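Local atomic coordinates of putative uronate isomerase (Thermotoga maritima, PDB entry 4NAR), a protein that probably acts as a lactate racemase or a related isomerase, although its true substrate is not established. Residues I381-D384 against E385-V389; E254-S257 against Q258-K262. One frame throughout, in Å; residues are numbered along the deposited sequence.

Contact 1. Residues I381-D384 against E385-V389; sequences IPED and ECRAV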
loop_
_atom_site.group_PDB
_atom_site.type_symbol
_atom_site.label_atom_id
_atom_site.label_comp_id
_atom_site.label_asym_id
_atom_site.label_seq_id
_atom_site.Cartn_x
_atom_site.Cartn_y
_atom_site.Cartn_z
ATOM N N ILE A 381 -6.089 -18.304 11.975
ATOM C CA ILE A 381 -6.197 -19.259 10.876
ATOM C C ILE A 381 -5.664 -20.611 11.381
ATOM O O ILE A 381 -4.541 -20.681 11.918
ATOM C CB ILE A 381 -5.407 -18.765 9.645
ATOM C CG1 ILE A 381 -6.003 -17.434 9.163
ATOM C CG2 ILE A 381 -5.393 -19.828 8.531
ATOM C CD1 ILE A 381 -5.172 -16.699 8.160
ATOM N N PRO A 382 -6.474 -21.683 11.253
ATOM C CA PRO A 382 -6.037 -22.965 11.833
ATOM C C PRO A 382 -4.779 -23.518 11.175
ATOM O O PRO A 382 -4.493 -23.229 9.993
ATOM C CB PRO A 382 -7.228 -23.900 11.578
ATOM C CG PRO A 382 -8.404 -22.985 11.538
ATOM C CD PRO A 382 -7.892 -21.718 10.855
ATOM N N GLU A 383 -4.040 -24.311 11.947
ATOM C CA GLU A 383 -2.822 -24.949 11.460
ATOM C C GLU A 383 -3.017 -25.672 10.118
ATOM O O GLU A 383 -2.219 -25.513 9.196
ATOM C CB GLU A 383 -2.259 -25.921 12.506
ATOM C CG GLU A 383 -1.097 -26.762 11.976
ATOM C CD GLU A 383 -0.398 -27.577 13.067
ATOM O OE1 GLU A 383 -0.974 -27.714 14.179
ATOM O OE2 GLU A 383 0.731 -28.073 12.806
ATOM N N ASP A 384 -4.076 -26.465 10.015
ATOM C CA ASP A 384 -4.301 -27.246 8.808
ATOM C C ASP A 384 -4.584 -26.348 7.607
ATOM O O ASP A 384 -4.141 -26.641 6.498
ATOM C CB ASP A 384 -5.409 -28.285 9.016
ATOM C CG ASP A 384 -4.981 -29.412 9.970
ATOM O OD1 ASP A 384 -3.760 -29.666 10.099
ATOM O OD2 ASP A 384 -5.866 -30.039 10.596
ATOM N N GLU A 385 -5.289 -25.244 7.837
ATOM C CA GLU A 385 -5.576 -24.304 6.766
ATOM C C GLU A 385 -4.331 -23.534 6.338
ATOM O O GLU A 385 -4.194 -23.148 5.170
ATOM C CB GLU A 385 -6.743 -23.387 7.149
ATOM C CG GLU A 385 -8.100 -24.002 6.736
ATOM C CD GLU A 385 -9.261 -23.652 7.667
ATOM O OE1 GLU A 385 -9.253 -22.531 8.233
ATOM O OE2 GLU A 385 -10.187 -24.498 7.815
ATOM N N CYS A 386 -3.400 -23.351 7.276
ATOM C CA CYS A 386 -2.085 -22.785 6.963
ATOM C C CYS A 386 -1.224 -23.693 6.078
ATOM O O CYS A 386 -0.634 -23.240 5.084
ATOM C CB CYS A 386 -1.308 -22.472 8.252
ATOM S SG CYS A 386 -1.912 -21.030 9.182
ATOM N N ARG A 387 -1.109 -24.967 6.446
ATOM C CA ARG A 387 -0.243 -25.832 5.658
ATOM C C ARG A 387 -0.867 -26.088 4.284
ATOM O O ARG A 387 -0.145 -26.210 3.291
ATOM C CB ARG A 387 0.171 -27.106 6.404
ATOM C CG ARG A 387 -0.822 -28.240 6.430
ATOM C CD ARG A 387 -0.086 -29.555 6.701
ATOM N NE ARG A 387 0.403 -29.654 8.083
ATOM C CZ ARG A 387 -0.130 -30.452 9.010
ATOM N NH1 ARG A 387 -1.155 -31.242 8.702
ATOM N NH2 ARG A 387 0.369 -30.482 10.245
ATOM N N ALA A 388 -2.202 -26.088 4.237
ATOM C CA ALA A 388 -2.960 -26.147 2.985
ATOM C C ALA A 388 -2.481 -25.108 1.965
ATOM O O ALA A 388 -2.479 -25.373 0.762
ATOM C CB ALA A 388 -4.463 -25.969 3.259
ATOM N N VAL A 389 -2.065 -23.933 2.445
ATOM C CA VAL A 389 -1.612 -22.856 1.552
ATOM C C VAL A 389 -0.097 -22.756 1.585
ATOM O O VAL A 389 0.487 -21.742 1.156
ATOM C CB VAL A 389 -2.260 -21.483 1.906
ATOM C CG1 VAL A 389 -3.781 -21.586 1.803
ATOM C CG2 VAL A 389 -1.827 -20.981 3.327
#

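Contact 2. Residues E254-S257 against Q258-K262; sequences ELSS and QLHVK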
loop_
_atom_site.group_PDB
_atom_site.type_symbol
_atom_site.label_atom_id
_atom_site.label_comp_id
_atom_site.label_asym_id
_atom_site.label_seq_id
_atom_site.Cartn_x
_atom_site.Cartn_y
_atom_site.Cartn_z
ATOM N N GLU A 254 13.080 10.813 -0.029
ATOM C CA GLU A 254 14.360 11.191 0.561
ATOM C C GLU A 254 14.280 11.224 2.089
ATOM O O GLU A 254 15.199 10.773 2.766
ATOM C CB GLU A 254 14.857 12.531 0.010
ATOM C CG GLU A 254 16.256 12.894 0.488
ATOM C CD GLU A 254 17.227 11.693 0.466
ATOM O OE1 GLU A 254 17.501 11.158 -0.639
ATOM O OE2 GLU A 254 17.716 11.283 1.554
ATOM N N LEU A 255 13.171 11.723 2.632
ATOM C CA LEU A 255 13.003 11.746 4.081
ATOM C C LEU A 255 12.733 10.342 4.618
ATOM O O LEU A 255 13.400 9.894 5.570
ATOM C CB LEU A 255 11.896 12.713 4.518
ATOM C CG LEU A 255 11.785 12.802 6.052
ATOM C CD1 LEU A 255 13.132 13.193 6.685
ATOM C CD2 LEU A 255 10.671 13.744 6.511
ATOM N N SER A 256 11.768 9.655 3.996
ATOM C CA SER A 256 11.448 8.264 4.341
ATOM C C SER A 256 12.670 7.334 4.307
ATOM O O SER A 256 12.834 6.484 5.187
ATOM C CB SER A 256 10.343 7.713 3.430
ATOM O OG SER A 256 10.376 6.286 3.379
ATOM N N SER A 257 13.537 7.502 3.315
ATOM C CA SER A 257 14.719 6.647 3.222
ATOM C C SER A 257 15.706 6.842 4.395
ATOM O O SER A 257 16.549 5.987 4.650
ATOM C CB SER A 257 15.419 6.812 1.864
ATOM O OG SER A 257 15.978 8.114 1.725
ATOM N N GLN A 258 15.584 7.954 5.115
ATOM C CA GLN A 258 16.469 8.237 6.241
ATOM C C GLN A 258 15.806 7.827 7.545
ATOM O O GLN A 258 16.474 7.614 8.550
ATOM C CB GLN A 258 16.773 9.732 6.325
ATOM C CG GLN A 258 17.697 10.300 5.246
ATOM C CD GLN A 258 17.854 11.815 5.387
ATOM O OE1 GLN A 258 17.052 12.593 4.844
ATOM N NE2 GLN A 258 18.878 12.241 6.135
ATOM N N LEU A 259 14.483 7.736 7.528
ATOM C CA LEU A 259 13.714 7.524 8.744
ATOM C C LEU A 259 13.176 6.091 8.865
ATOM O O LEU A 259 12.978 5.579 9.979
ATOM C CB LEU A 259 12.548 8.506 8.759
ATOM C CG LEU A 259 12.606 9.788 9.600
ATOM C CD1 LEU A 259 13.946 10.493 9.487
ATOM C CD2 LEU A 259 11.476 10.706 9.185
ATOM N N HIS A 260 12.930 5.442 7.731
ATOM C CA HIS A 260 12.192 4.174 7.756
ATOM C C HIS A 260 13.030 2.904 7.546
ATOM O O HIS A 260 12.487 1.807 7.391
ATOM C CB HIS A 260 11.021 4.227 6.773
ATOM C CG HIS A 260 10.007 5.278 7.099
ATOM N ND1 HIS A 260 9.292 5.953 6.131
ATOM C CD2 HIS A 260 9.567 5.759 8.289
ATOM C CE1 HIS A 260 8.458 6.799 6.706
ATOM N NE2 HIS A 260 8.606 6.700 8.019
ATOM N N VAL A 261 14.351 3.043 7.558
ATOM C CA VAL A 261 15.212 1.869 7.476
ATOM C C VAL A 261 15.916 1.559 8.811
ATOM O O VAL A 261 16.657 2.389 9.341
ATOM C CB VAL A 261 16.234 1.978 6.318
ATOM C CG1 VAL A 261 17.140 0.732 6.269
ATOM C CG2 VAL A 261 15.514 2.153 4.993
ATOM N N LYS A 262 15.649 0.364 9.350
ATOM C CA LYS A 262 16.349 -0.162 10.518
ATOM C C LYS A 262 17.557 -0.990 10.091
ATOM O O LYS A 262 17.476 -1.815 9.171
ATOM C CB LYS A 262 15.421 -1.047 11.361
ATOM C CG LYS A 262 14.224 -0.325 12.002
ATOM C CD LYS A 262 14.673 0.776 12.955
ATOM C CE LYS A 262 13.522 1.229 13.854
ATOM N NZ LYS A 262 13.916 2.431 14.664
HETATM O O HOH W 1 17.570 5.275 7.713
#

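Contact 1. Residues I381-D384 against E385-V389
R387 faces two acidic residues that follow one another in the chain, E383 and D384, and meets neither carboxylate squarely. NH1 of R387 lies 3.3 Å from OD1 of D384, but that oxygen sits over a face of the guanidinium, so the pairing is one of charge with no N-H aimed at it. E383 reaches NH2 of R387 with OE2 from an oblique direction at 3.5 Å, its carboxylate plane turned 66° from the guanidinium. The arginine attains both by setting CG between its own backbone N and carbonyl carbon (chi1 81°) and then bending at chi3.

Beneath this network runs the short helix 383-388, with P382 as its N-cap residue. C386 N opens the ladder by donating to P382 O at 2.9 Å, and R387 N and A388 N follow to E383 O and D384 O. On the inner side, buried I381 packs its CG2 against SG of buried C386 at 3.7 Å, and C386 also touches Y393 of the strand that completes this beta-alpha-beta unit. The three backbone bonds hold the helical turn; outside it, with one long oblique bridge and one of charge alone, the arginine probably offsets part of the acids' negative charge without being rigidly fixed.

Contact 2. Residues E254-S257 against Q258-K262
S256 and H260 meet in a local contact at the C-terminal end of helix 241-259, where the chain leaves the helix and enters the parallel strand 261-264. This is a helix-to-strand junction, and it illustrates how a last turn can be closed by backbone and side chain together. S256 O accepts two amides: H260 N at 2.8 Å, the helical bond, and L259 N at 3.1 Å, whose donor stands 71° out of the carbonyl plane. One residue earlier, Q258 N donates to L255 O at 3.0 Å, while the bond from L259 N to the same oxygen is weak; the final turn is thus tightened toward three-residue spacing.

The S256 side chain repeats the link. Its OG, nearly anti to the backbone N (chi1 157°), comes to the edge of the imidazole close to the ring plane and is hydrogen-bonded to H260 ND1 at 3.0 Å. The other ring nitrogen, NE2, bonds Y225 O in strand 217-227, so the imidazole spans from helix to sheet. A leucine in place of H260 would probably leave both S256 OG and Y225 O without their ring partners and loosen the tie between helix end and strand.

L255 and L259 form the apolar side, L255 CG lying 3.8 Å from L259 CD2; both leucines also rest on strands 217-227 and 231-240. Beyond the turn, V261 packs on L419 and D421 of the neighbouring parallel strand. Back on the helix, S257 OG, placed between its own N and carbonyl carbon by a chi1 of 67°, donates to E254 O at 3.0 Å from above the carbonyl plane.

Both contacts are local, each confined to one continuous stretch. Contact 1 spans an entire short crossover helix from its N-cap, beside the five-stranded parallel sheet; contact 2 is only the C-terminal end of a long helix lying on the mixed seven-stranded sheet. They share no element, and their centres stand about 35 Å apart. Contact 1 lies farther from the middle of the chain and is mostly exposed, which suits its charged side chains. Contact 2 is more enclosed, and there a hydrogen-bonded serine-histidine pair and leucines do the work. Contact 1 thus keeps its charges outside and I381 and C386 inside, whereas contact 2 buries a polar pair.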